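Aclacinomycin-N/aclacinomycin-A oxidase (Streptomyces galilaeus, PDB 2IPI) oxidises the terminal sugar of aclacinomycins with a bicovalently bound FAD and molecular oxygen, converting aclacinomycin N to aclacinomycin A and then to aclacinomycin Y. Local coordinates at residues A[44-49]-A[83-88]; A[57-62]-A[101-106]; A[245-250]-A[339-344]. All blocks are in the same frame, centred on the assembly; numbering follows the deposited sequence.

Overall arrangement
Interactions 1 and 2 are neighbours in the FAD-binding half of the enzyme, their centres about 10 Å apart. They share a sheet: strand 82-85 runs into the pyrophosphate-binding loop of interaction 1 and pairs with strand 102-105 of interaction 2, with A83 N 2.7 Å from A102 O. Interaction 3 belongs to another sheet, the seven-stranded one that carries Y397 and T427; its centre is about 32 Å from that of interaction 1 and about 40 Å from that of interaction 2. Interaction 1 lies nearer the bound aclacinomycin than interaction 3: the F48 side chain is about 4 Å from it, that of R250 about 11 Å.

Interaction 1 (A[44-49]-A[83-88]); sequences VTRGFN and AVRSGG. With FAD (flavin-adenine dinucleotide), chain F.
The S86-G87-G88 loop that follows strand 82-85 of the PCMH-type FAD-binding fold, and leads into the flavin-linked H89, is backed by R46, G47 and F48 from the loop after helix 40-44. R46 NH1 donates to S86 O (3.3 Å, 152°), the oxygen lying at the guanidinium edge and near its plane, while NH2 adds a weaker bond to the same oxygen. The R46 and R85 side chains run antiparallel, side by side, their guanidinium planes 85° apart. R46 NH2 and R85 NE are 4.4 Å apart, a proximity of like charges that the salt bridges of R46 with D105 and of R85 with D96 probably offset. G47 N rests over the centre of one R85 face, 3.6 Å above its plane.

The N-H groups of S86, G87 and G88 point to the FAD phosphates. G88 N and S86 N, each 2.9 Å away, both donate to FAD O2A, and S86 OG reaches the adenine at N7A (2.7 Å). G88 O faces the other segment, taking a weak bond from F48 N (2.7 Å) and a water-mediated link from N49 N. F48 has CG anti to its backbone N (chi1 175°); its ring leads away from segment 83-88 and stacks with that of H89. F48 CD1 lies 3.6 Å from C8M, the 8alpha carbon of the flavin through which H89 is attached.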
loop_
_atom_site.group_PDB
_atom_site.type_symbol
_atom_site.label_atom_id
_atom_site.label_comp_id
_atom_site.label_asym_id
_atom_site.label_seq_id
_atom_site.Cartn_x
_atom_site.Cartn_y
_atom_site.Cartn_z
ATOM N N VAL A 44 15.350 -0.693 -17.073
ATOM C CA VAL A 44 14.165 -1.425 -17.501
ATOM C C VAL A 44 13.838 -2.605 -16.587
ATOM O O VAL A 44 12.721 -3.135 -16.661
ATOM C CB VAL A 44 14.373 -1.919 -18.947
ATOM C CG1 VAL A 44 15.624 -2.785 -19.070
ATOM C CG2 VAL A 44 13.151 -2.692 -19.392
ATOM N N THR A 45 14.774 -2.989 -15.720
ATOM C CA THR A 45 14.515 -4.155 -14.862
ATOM C C THR A 45 14.463 -3.765 -13.393
ATOM O O THR A 45 14.820 -4.511 -12.479
ATOM C CB THR A 45 15.570 -5.254 -15.106
ATOM O OG1 THR A 45 16.846 -4.771 -14.686
ATOM C CG2 THR A 45 15.713 -5.558 -16.593
ATOM N N ARG A 46 13.994 -2.557 -13.094
ATOM C CA ARG A 46 13.973 -2.028 -11.734
ATOM C C ARG A 46 12.734 -2.475 -10.966
ATOM O O ARG A 46 12.660 -2.414 -9.729
ATOM C CB ARG A 46 14.006 -0.499 -11.782
ATOM C CG ARG A 46 15.402 0.094 -11.764
ATOM C CD ARG A 46 15.355 1.509 -11.188
ATOM N NE ARG A 46 14.856 1.481 -9.814
ATOM C CZ ARG A 46 13.929 2.283 -9.312
ATOM N NH1 ARG A 46 13.564 2.153 -8.045
ATOM N NH2 ARG A 46 13.365 3.213 -10.071
ATOM N N GLY A 47 11.755 -2.928 -11.765
ATOM C CA GLY A 47 10.520 -3.392 -11.183
ATOM C C GLY A 47 10.763 -4.455 -10.132
ATOM O O GLY A 47 11.759 -5.182 -10.161
ATOM N N PHE A 48 9.821 -4.534 -9.192
ATOM C CA PHE A 48 9.993 -5.487 -8.099
ATOM C C PHE A 48 9.585 -6.892 -8.531
ATOM O O PHE A 48 10.157 -7.870 -8.038
ATOM C CB PHE A 48 9.151 -5.005 -6.918
ATOM C CG PHE A 48 9.175 -6.007 -5.767
ATOM C CD1 PHE A 48 7.995 -6.488 -5.237
ATOM C CD2 PHE A 48 10.400 -6.427 -5.276
ATOM C CE1 PHE A 48 8.015 -7.398 -4.191
ATOM C CE2 PHE A 48 10.421 -7.329 -4.226
ATOM C CZ PHE A 48 9.236 -7.803 -3.698
ATOM N N ASN A 49 8.611 -6.929 -9.439
ATOM C CA ASN A 49 7.945 -8.147 -9.906
ATOM C C ASN A 49 8.529 -8.625 -11.228
ATOM O O ASN A 49 8.332 -7.989 -12.265
ATOM C CB ASN A 49 6.443 -7.885 -10.042
ATOM C CG ASN A 49 5.576 -9.126 -10.102
ATOM O OD1 ASN A 49 4.408 -9.040 -9.690
ATOM N ND2 ASN A 49 6.069 -10.250 -10.608
ATOM N N ALA A 83 5.280 6.454 -18.676
ATOM C CA ALA A 83 5.050 5.812 -17.385
ATOM C C ALA A 83 6.077 6.341 -16.359
ATOM O O ALA A 83 7.183 6.586 -16.818
ATOM C CB ALA A 83 5.127 4.302 -17.462
ATOM N N VAL A 84 5.658 6.484 -15.108
ATOM C CA VAL A 84 6.597 6.928 -14.078
ATOM C C VAL A 84 6.954 5.794 -13.118
ATOM O O VAL A 84 6.065 5.109 -12.629
ATOM C CB VAL A 84 6.060 8.071 -13.209
ATOM C CG1 VAL A 84 7.220 8.742 -12.481
ATOM C CG2 VAL A 84 5.250 9.024 -14.055
ATOM N N ARG A 85 8.256 5.695 -12.878
ATOM C CA ARG A 85 8.766 4.793 -11.858
ATOM C C ARG A 85 9.404 5.628 -10.749
ATOM O O ARG A 85 10.251 6.466 -11.044
ATOM C CB ARG A 85 9.767 3.825 -12.484
ATOM C CG ARG A 85 10.728 3.179 -11.494
ATOM C CD ARG A 85 11.353 1.894 -12.017
ATOM N NE ARG A 85 10.361 0.873 -12.277
ATOM C CZ ARG A 85 10.207 0.066 -13.300
ATOM N NH1 ARG A 85 11.022 0.051 -14.342
ATOM N NH2 ARG A 85 9.190 -0.788 -13.278
ATOM N N SER A 86 9.030 5.402 -9.504
ATOM C CA SER A 86 9.727 5.984 -8.359
ATOM C C SER A 86 10.445 4.854 -7.612
ATOM O O SER A 86 11.681 4.775 -7.619
ATOM C CB SER A 86 8.755 6.722 -7.444
ATOM O OG SER A 86 8.268 7.917 -8.059
ATOM N N GLY A 87 9.604 4.018 -7.012
ATOM C CA GLY A 87 9.998 2.878 -6.207
ATOM C C GLY A 87 10.013 1.528 -6.883
ATOM O O GLY A 87 10.692 0.618 -6.394
ATOM N N GLY A 88 9.258 1.335 -7.970
ATOM C CA GLY A 88 9.240 0.056 -8.656
ATOM C C GLY A 88 8.533 -1.052 -7.905
ATOM O O GLY A 88 8.786 -2.233 -8.205
HETATM P PA FAD F . 6.161 2.253 -8.631
HETATM O O1A FAD F . 6.077 1.098 -9.436
HETATM O O2A FAD F . 7.250 3.129 -9.063
HETATM O O5B FAD F . 4.797 3.037 -8.619
HETATM C C5B FAD F . 3.593 2.425 -8.393
HETATM C C4B FAD F . 2.464 3.220 -9.044
HETATM O O4B FAD F . 2.633 4.579 -8.749
HETATM C C3B FAD F . 2.539 3.144 -10.580
HETATM O O3B FAD F . 1.290 3.329 -11.140
HETATM C C2B FAD F . 3.412 4.334 -10.941
HETATM O O2B FAD F . 3.260 4.815 -12.249
HETATM C C1B FAD F . 2.963 5.310 -9.877
HETATM N N9A FAD F . 3.935 6.390 -9.614
HETATM C C8A FAD F . 5.231 6.250 -9.307
HETATM N N7A FAD F . 5.790 7.437 -9.118
HETATM C C5A FAD F . 4.845 8.352 -9.333
HETATM C C6A FAD F . 4.846 9.740 -9.278
HETATM N N6A FAD F . 5.913 10.336 -8.906
HETATM N N1A FAD F . 3.729 10.404 -9.525
HETATM C C2A FAD F . 2.637 9.731 -9.797
HETATM N N3A FAD F . 2.592 8.412 -9.843
HETATM C C4A FAD F . 3.673 7.723 -9.633
HETATM N N1 FAD F . 1.618 -0.665 0.720
HETATM C C2 FAD F . 1.021 -0.249 1.887
HETATM O O2 FAD F . 0.109 0.457 1.921
HETATM N N3 FAD F . 1.544 -0.698 3.069
HETATM C C4 FAD F . 2.640 -1.541 3.119
HETATM O O4 FAD F . 3.111 -1.826 4.183
HETATM C C4X FAD F . 3.247 -1.941 1.926
HETATM N N5 FAD F . 4.313 -2.793 1.910
HETATM C C5X FAD F . 4.944 -3.127 0.757
HETATM C C6 FAD F . 6.090 -3.925 0.777
HETATM C C7 FAD F . 6.676 -4.296 -0.398
HETATM C C7M FAD F . 7.959 -5.052 -0.298
HETATM C C8 FAD F . 6.201 -3.807 -1.620
HETATM C C8M FAD F . 7.044 -3.969 -2.865
HETATM C C9 FAD F . 5.081 -3.008 -1.596
HETATM C C9A FAD F . 4.413 -2.678 -0.444
HETATM N N10 FAD F . 3.277 -1.891 -0.458
HETATM C C10 FAD F . 2.723 -1.486 0.719
HETATM C "C1'" FAD F . 2.368 -1.857 -1.644
HETATM C "C2'" FAD F . 2.663 -0.772 -2.681
HETATM O "O2'" FAD F . 3.247 -1.156 -3.882
HETATM C "C3'" FAD F . 3.427 0.413 -2.139
HETATM O "O3'" FAD F . 2.787 0.988 -1.042
HETATM C "C4'" FAD F . 3.658 1.318 -3.388
HETATM O "O4'" FAD F . 2.777 1.133 -4.422
HETATM C "C5'" FAD F . 5.014 1.341 -4.052
HETATM O "O5'" FAD F . 5.086 2.379 -4.971
HETATM P P FAD F . 6.426 2.509 -5.762
HETATM O O1P FAD F . 6.766 3.871 -5.960
HETATM O O2P FAD F . 7.401 1.787 -5.067
HETATM O O3P FAD F . 6.263 1.737 -7.133
HETATM O O HOH W 1 7.214 -4.347 -9.535
#

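Interaction 2 (A[57-62]-A[101-106]); sequences DVVYVV and RAVIDM
V59 and V103 sit side by side in register, on one face of a parallel strand pair in the FAD-binding domain. Strand 58-61, helix 65-78 and strand 82-85 form a beta-alpha-beta crossover, and strand 102-105 is inserted between the two strands it connects. The ladder follows the alternation of a parallel pair: V58 O accepts from V103 N (3.2 Å), V103 O from Y60 N, and Y60 O from D105 N, the last 3.0 Å long. The short strand segments cross at 22°, the usual twist of neighbouring strands.

Packing is tight on the face of V59 and V103. V103 CG1 presses on V59 CG2 at 3.3 Å, closer than carbons usually come, and the chi1 of V103 (29°) departs from a staggered value, consistent with local strain. The face with V58, Y60, A102 and I104 is apposed to helix 65-78, where Y60 and I104 both touch A71; between the strands Y60 CD2 and I104 CG2 meet less closely, at 4.3 Å.

The ladder weakens at its two ends. At the exposed D57 end, V58 N makes a weak bond to R101 O, and the two charged side chains merely lie near each other: D57 OD2 is 4.1 Å from R101 NE, well out of the guanidinium plane. At the other end V62 N to D105 O is again weak, and a water donates to both D105 O and V62 O. There, however, the side chains close in. M106 starts away from the neighbouring strand, but bends in its outer torsions (chi3 117°) return the methyl, and M106 CE meets V62 CG2 at 3.3 Å.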
loop_
_atom_site.group_PDB
_atom_site.type_symbol
_atom_site.label_atom_id
_atom_site.label_comp_id
_atom_site.label_asym_id
_atom_site.label_seq_id
_atom_site.Cartn_x
_atom_site.Cartn_y
_atom_site.Cartn_z
ATOM N N ASP A 57 11.245 2.871 -25.744
ATOM C CA ASP A 57 12.338 3.406 -26.542
ATOM C C ASP A 57 13.383 4.103 -25.669
ATOM O O ASP A 57 14.564 4.131 -26.005
ATOM C CB ASP A 57 11.847 4.416 -27.575
ATOM C CG ASP A 57 10.725 3.949 -28.472
ATOM O OD1 ASP A 57 10.043 4.830 -29.043
ATOM O OD2 ASP A 57 10.492 2.725 -28.605
ATOM N N VAL A 58 12.941 4.693 -24.566
ATOM C CA VAL A 58 13.822 5.560 -23.783
ATOM C C VAL A 58 13.455 5.568 -22.313
ATOM O O VAL A 58 12.285 5.390 -21.960
ATOM C CB VAL A 58 13.764 7.010 -24.323
ATOM C CG1 VAL A 58 12.426 7.667 -24.022
ATOM C CG2 VAL A 58 14.893 7.848 -23.730
ATOM N N VAL A 59 14.433 5.786 -21.433
ATOM C CA VAL A 59 14.148 6.114 -20.049
ATOM C C VAL A 59 14.790 7.462 -19.671
ATOM O O VAL A 59 15.989 7.650 -19.851
ATOM C CB VAL A 59 14.651 5.054 -19.043
ATOM C CG1 VAL A 59 13.960 5.299 -17.706
ATOM C CG2 VAL A 59 14.428 3.647 -19.556
ATOM N N TYR A 60 14.023 8.410 -19.149
ATOM C CA TYR A 60 14.550 9.713 -18.758
ATOM C C TYR A 60 14.833 9.710 -17.254
ATOM O O TYR A 60 13.928 9.456 -16.462
ATOM C CB TYR A 60 13.614 10.892 -19.009
ATOM C CG TYR A 60 13.367 11.231 -20.459
ATOM C CD1 TYR A 60 14.244 11.994 -21.211
ATOM C CD2 TYR A 60 12.206 10.752 -21.067
ATOM C CE1 TYR A 60 13.989 12.286 -22.543
ATOM C CE2 TYR A 60 11.955 11.045 -22.392
ATOM C CZ TYR A 60 12.837 11.808 -23.122
ATOM O OH TYR A 60 12.507 12.051 -24.441
ATOM N N VAL A 61 16.085 10.007 -16.931
ATOM C CA VAL A 61 16.449 10.080 -15.510
ATOM C C VAL A 61 16.513 11.539 -15.066
ATOM O O VAL A 61 17.520 12.197 -15.368
ATOM C CB VAL A 61 17.753 9.308 -15.268
ATOM C CG1 VAL A 61 18.120 9.341 -13.800
ATOM C CG2 VAL A 61 17.572 7.865 -15.736
ATOM N N VAL A 62 15.455 11.953 -14.394
ATOM C CA VAL A 62 15.153 13.299 -13.944
ATOM C C VAL A 62 15.764 13.657 -12.577
ATOM O O VAL A 62 15.942 12.798 -11.695
ATOM C CB VAL A 62 13.632 13.550 -13.818
ATOM C CG1 VAL A 62 12.944 13.595 -15.175
ATOM C CG2 VAL A 62 12.971 12.501 -12.940
ATOM N N ARG A 101 6.417 3.475 -23.949
ATOM C CA ARG A 101 7.545 3.855 -24.795
ATOM C C ARG A 101 8.442 4.877 -24.100
ATOM O O ARG A 101 9.602 5.039 -24.478
ATOM C CB ARG A 101 7.055 4.381 -26.143
ATOM C CG ARG A 101 6.353 3.262 -26.917
ATOM C CD ARG A 101 7.339 2.151 -27.208
ATOM N NE ARG A 101 6.767 1.093 -28.061
ATOM C CZ ARG A 101 6.528 -0.088 -27.484
ATOM N NH1 ARG A 101 6.828 -0.181 -26.188
ATOM N NH2 ARG A 101 6.024 -1.118 -28.131
ATOM N N ALA A 102 7.903 5.518 -23.081
ATOM C CA ALA A 102 8.646 6.474 -22.281
ATOM C C ALA A 102 8.600 6.176 -20.793
ATOM O O ALA A 102 7.513 6.144 -20.185
ATOM C CB ALA A 102 8.038 7.843 -22.581
ATOM N N VAL A 103 9.745 5.998 -20.128
ATOM C CA VAL A 103 9.650 5.803 -18.672
ATOM C C VAL A 103 10.448 6.869 -17.935
ATOM O O VAL A 103 11.649 7.063 -18.141
ATOM C CB VAL A 103 10.129 4.400 -18.245
ATOM C CG1 VAL A 103 11.164 3.906 -19.232
ATOM C CG2 VAL A 103 10.683 4.377 -16.829
ATOM N N ILE A 104 9.759 7.600 -17.084
ATOM C CA ILE A 104 10.466 8.648 -16.327
ATOM C C ILE A 104 10.731 8.110 -14.924
ATOM O O ILE A 104 9.793 7.815 -14.186
ATOM C CB ILE A 104 9.682 9.962 -16.296
ATOM C CG1 ILE A 104 8.319 9.921 -15.620
ATOM C CG2 ILE A 104 9.492 10.484 -17.731
ATOM C CD1 ILE A 104 7.219 9.642 -16.624
ATOM N N ASP A 105 12.003 7.978 -14.627
ATOM C CA ASP A 105 12.534 7.407 -13.403
ATOM C C ASP A 105 13.015 8.502 -12.446
ATOM O O ASP A 105 13.867 9.324 -12.798
ATOM C CB ASP A 105 13.707 6.473 -13.704
ATOM C CG ASP A 105 14.028 5.599 -12.494
ATOM O OD1 ASP A 105 14.125 4.374 -12.672
ATOM O OD2 ASP A 105 14.170 6.126 -11.376
ATOM N N MET A 106 12.421 8.510 -11.264
ATOM C CA MET A 106 12.579 9.598 -10.306
ATOM C C MET A 106 13.546 9.236 -9.181
ATOM O O MET A 106 13.644 9.985 -8.216
ATOM C CB MET A 106 11.222 9.959 -9.694
ATOM C CG MET A 106 10.066 9.807 -10.688
ATOM S SD MET A 106 9.580 11.417 -11.339
ATOM C CE MET A 106 9.951 11.212 -13.071
HETATM O O HOH W 2 15.733 10.231 -11.252
#

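Interaction 3 (A[245-250]-A[339-344]); sequences PTSTLR and RSTEPW
P245 lies on the indole of W344, its CD 3.4 Å from the centroid of the five-membered ring and 16° off the ring normal, a CH-pi contact over the face. The same carbon is 3.3 Å from both W344 CD1 and NE1, which places it toward the rim of the whole indole. W344 has CG anti to its backbone N, and its ring lies beside P245 and T248; T248 OG1 approaches W344 CD1 obliquely at 3.5 Å.

Next to this aromatic patch the backbones pair. T248 N and E342 O form an almost straight bond (179°), returned by E342 N to T248 O; R250 and S340 make the second reciprocal couple, with R250 N to S340 O at 2.7 Å. L249 and T341 form the non-hydrogen-bonded pair between them. This is the edge of a seven-stranded antiparallel sheet, in which 336-342 is an outermost strand of the chain and 248-256 its neighbour; strands farther across carry Y397 and T427.

Beyond the ladder, P343 occupies the N-cap of helix 344-348, and a water ties that turn to the opposite segment by donating to T246 O and accepting from W344 N (2.9 Å). T246 N donates to D310 OD1. L320 of helix 316-327 touches L249, and A347 of helix 344-348 touches T248 and R250. The W344 ring is itself met by that of Y137, on helix 129-140 of the FAD-binding region, with planes at about 50°.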
loop_
_atom_site.group_PDB
_atom_site.type_symbol
_atom_site.label_atom_id
_atom_site.label_comp_id
_atom_site.label_asym_id
_atom_site.label_seq_id
_atom_site.Cartn_x
_atom_site.Cartn_y
_atom_site.Cartn_z
ATOM N N PRO A 245 7.580 6.199 18.284
ATOM C CA PRO A 245 7.472 5.468 19.549
ATOM C C PRO A 245 8.801 5.441 20.288
ATOM O O PRO A 245 9.854 5.556 19.672
ATOM C CB PRO A 245 7.121 4.035 19.123
ATOM C CG PRO A 245 6.393 4.271 17.836
ATOM C CD PRO A 245 7.217 5.347 17.147
ATOM N N THR A 246 8.719 5.273 21.597
ATOM C CA THR A 246 9.907 5.156 22.447
ATOM C C THR A 246 10.791 4.004 21.995
ATOM O O THR A 246 12.015 4.058 21.916
ATOM C CB THR A 246 9.501 4.933 23.918
ATOM O OG1 THR A 246 8.749 6.038 24.398
ATOM C CG2 THR A 246 10.773 4.830 24.758
ATOM N N SER A 247 10.113 2.904 21.673
ATOM C CA SER A 247 10.722 1.668 21.217
ATOM C C SER A 247 9.655 0.746 20.631
ATOM O O SER A 247 8.465 1.069 20.707
ATOM C CB SER A 247 11.428 0.952 22.382
ATOM O OG SER A 247 10.498 0.780 23.446
ATOM N N THR A 248 10.070 -0.373 20.073
ATOM C CA THR A 248 9.162 -1.363 19.513
ATOM C C THR A 248 9.279 -2.687 20.267
ATOM O O THR A 248 10.303 -3.371 20.157
ATOM C CB THR A 248 9.450 -1.638 18.020
ATOM O OG1 THR A 248 9.293 -0.447 17.236
ATOM C CG2 THR A 248 8.478 -2.667 17.449
ATOM N N LEU A 249 8.234 -3.053 20.993
ATOM C CA LEU A 249 8.139 -4.371 21.628
ATOM C C LEU A 249 7.461 -5.358 20.669
ATOM O O LEU A 249 6.359 -5.092 20.196
ATOM C CB LEU A 249 7.368 -4.301 22.940
ATOM C CG LEU A 249 6.868 -5.619 23.534
ATOM C CD1 LEU A 249 7.974 -6.655 23.649
ATOM C CD2 LEU A 249 6.236 -5.387 24.905
ATOM N N ARG A 250 8.114 -6.484 20.399
ATOM C CA ARG A 250 7.580 -7.460 19.463
ATOM C C ARG A 250 7.378 -8.847 20.065
ATOM O O ARG A 250 8.223 -9.370 20.801
ATOM C CB ARG A 250 8.528 -7.580 18.257
ATOM C CG ARG A 250 7.845 -8.161 17.027
ATOM C CD ARG A 250 8.849 -8.328 15.890
ATOM N NE ARG A 250 9.433 -7.047 15.492
ATOM C CZ ARG A 250 8.883 -6.209 14.620
ATOM N NH1 ARG A 250 7.726 -6.479 14.028
ATOM N NH2 ARG A 250 9.504 -5.067 14.330
ATOM N N ARG A 339 9.876 -12.886 22.062
ATOM C CA ARG A 339 9.706 -11.502 22.484
ATOM C C ARG A 339 11.007 -10.724 22.321
ATOM O O ARG A 339 12.112 -11.258 22.393
ATOM C CB ARG A 339 9.226 -11.417 23.928
ATOM C CG ARG A 339 8.020 -12.305 24.251
ATOM C CD ARG A 339 7.903 -12.417 25.764
ATOM N NE ARG A 339 6.538 -12.684 26.194
ATOM C CZ ARG A 339 6.081 -13.895 26.478
ATOM N NH1 ARG A 339 6.886 -14.944 26.370
ATOM N NH2 ARG A 339 4.820 -14.042 26.869
ATOM N N SER A 340 10.875 -9.423 22.079
ATOM C CA SER A 340 12.064 -8.586 21.938
ATOM C C SER A 340 11.679 -7.111 21.994
ATOM O O SER A 340 10.597 -6.743 21.527
ATOM C CB SER A 340 12.816 -8.901 20.645
ATOM O OG SER A 340 11.929 -9.032 19.547
ATOM N N THR A 341 12.573 -6.309 22.569
ATOM C CA THR A 341 12.361 -4.861 22.571
ATOM C C THR A 341 13.574 -4.193 21.909
ATOM O O THR A 341 14.705 -4.330 22.382
ATOM C CB THR A 341 12.137 -4.255 23.956
ATOM O OG1 THR A 341 12.262 -2.821 23.878
ATOM C CG2 THR A 341 13.217 -4.706 24.929
ATOM N N GLU A 342 13.290 -3.497 20.811
ATOM C CA GLU A 342 14.322 -2.875 20.010
ATOM C C GLU A 342 14.057 -1.392 19.778
ATOM O O GLU A 342 12.939 -0.928 19.928
ATOM C CB GLU A 342 14.417 -3.645 18.678
ATOM C CG GLU A 342 15.197 -4.942 18.825
ATOM C CD GLU A 342 16.666 -4.860 18.477
ATOM O OE1 GLU A 342 17.447 -4.061 19.031
ATOM O OE2 GLU A 342 17.111 -5.657 17.619
ATOM N N PRO A 343 15.086 -0.644 19.424
ATOM C CA PRO A 343 14.869 0.776 19.128
ATOM C C PRO A 343 13.936 0.919 17.930
ATOM O O PRO A 343 14.015 0.146 16.966
ATOM C CB PRO A 343 16.265 1.301 18.813
ATOM C CG PRO A 343 17.203 0.288 19.388
ATOM C CD PRO A 343 16.494 -1.032 19.285
ATOM N N TRP A 344 13.048 1.911 18.021
ATOM C CA TRP A 344 12.068 2.103 16.957
ATOM C C TRP A 344 12.684 2.183 15.565
ATOM O O TRP A 344 12.184 1.523 14.638
ATOM C CB TRP A 344 11.210 3.360 17.224
ATOM C CG TRP A 344 10.186 3.492 16.125
ATOM C CD1 TRP A 344 9.001 2.835 15.978
ATOM C CD2 TRP A 344 10.302 4.373 14.996
ATOM N NE1 TRP A 344 8.371 3.251 14.836
ATOM C CE2 TRP A 344 9.148 4.193 14.209
ATOM C CE3 TRP A 344 11.287 5.282 14.606
ATOM C CZ2 TRP A 344 8.956 4.915 13.028
ATOM C CZ3 TRP A 344 11.098 5.994 13.436
ATOM C CH2 TRP A 344 9.943 5.796 12.675
HETATM O O HOH W 3 13.878 3.469 20.362
#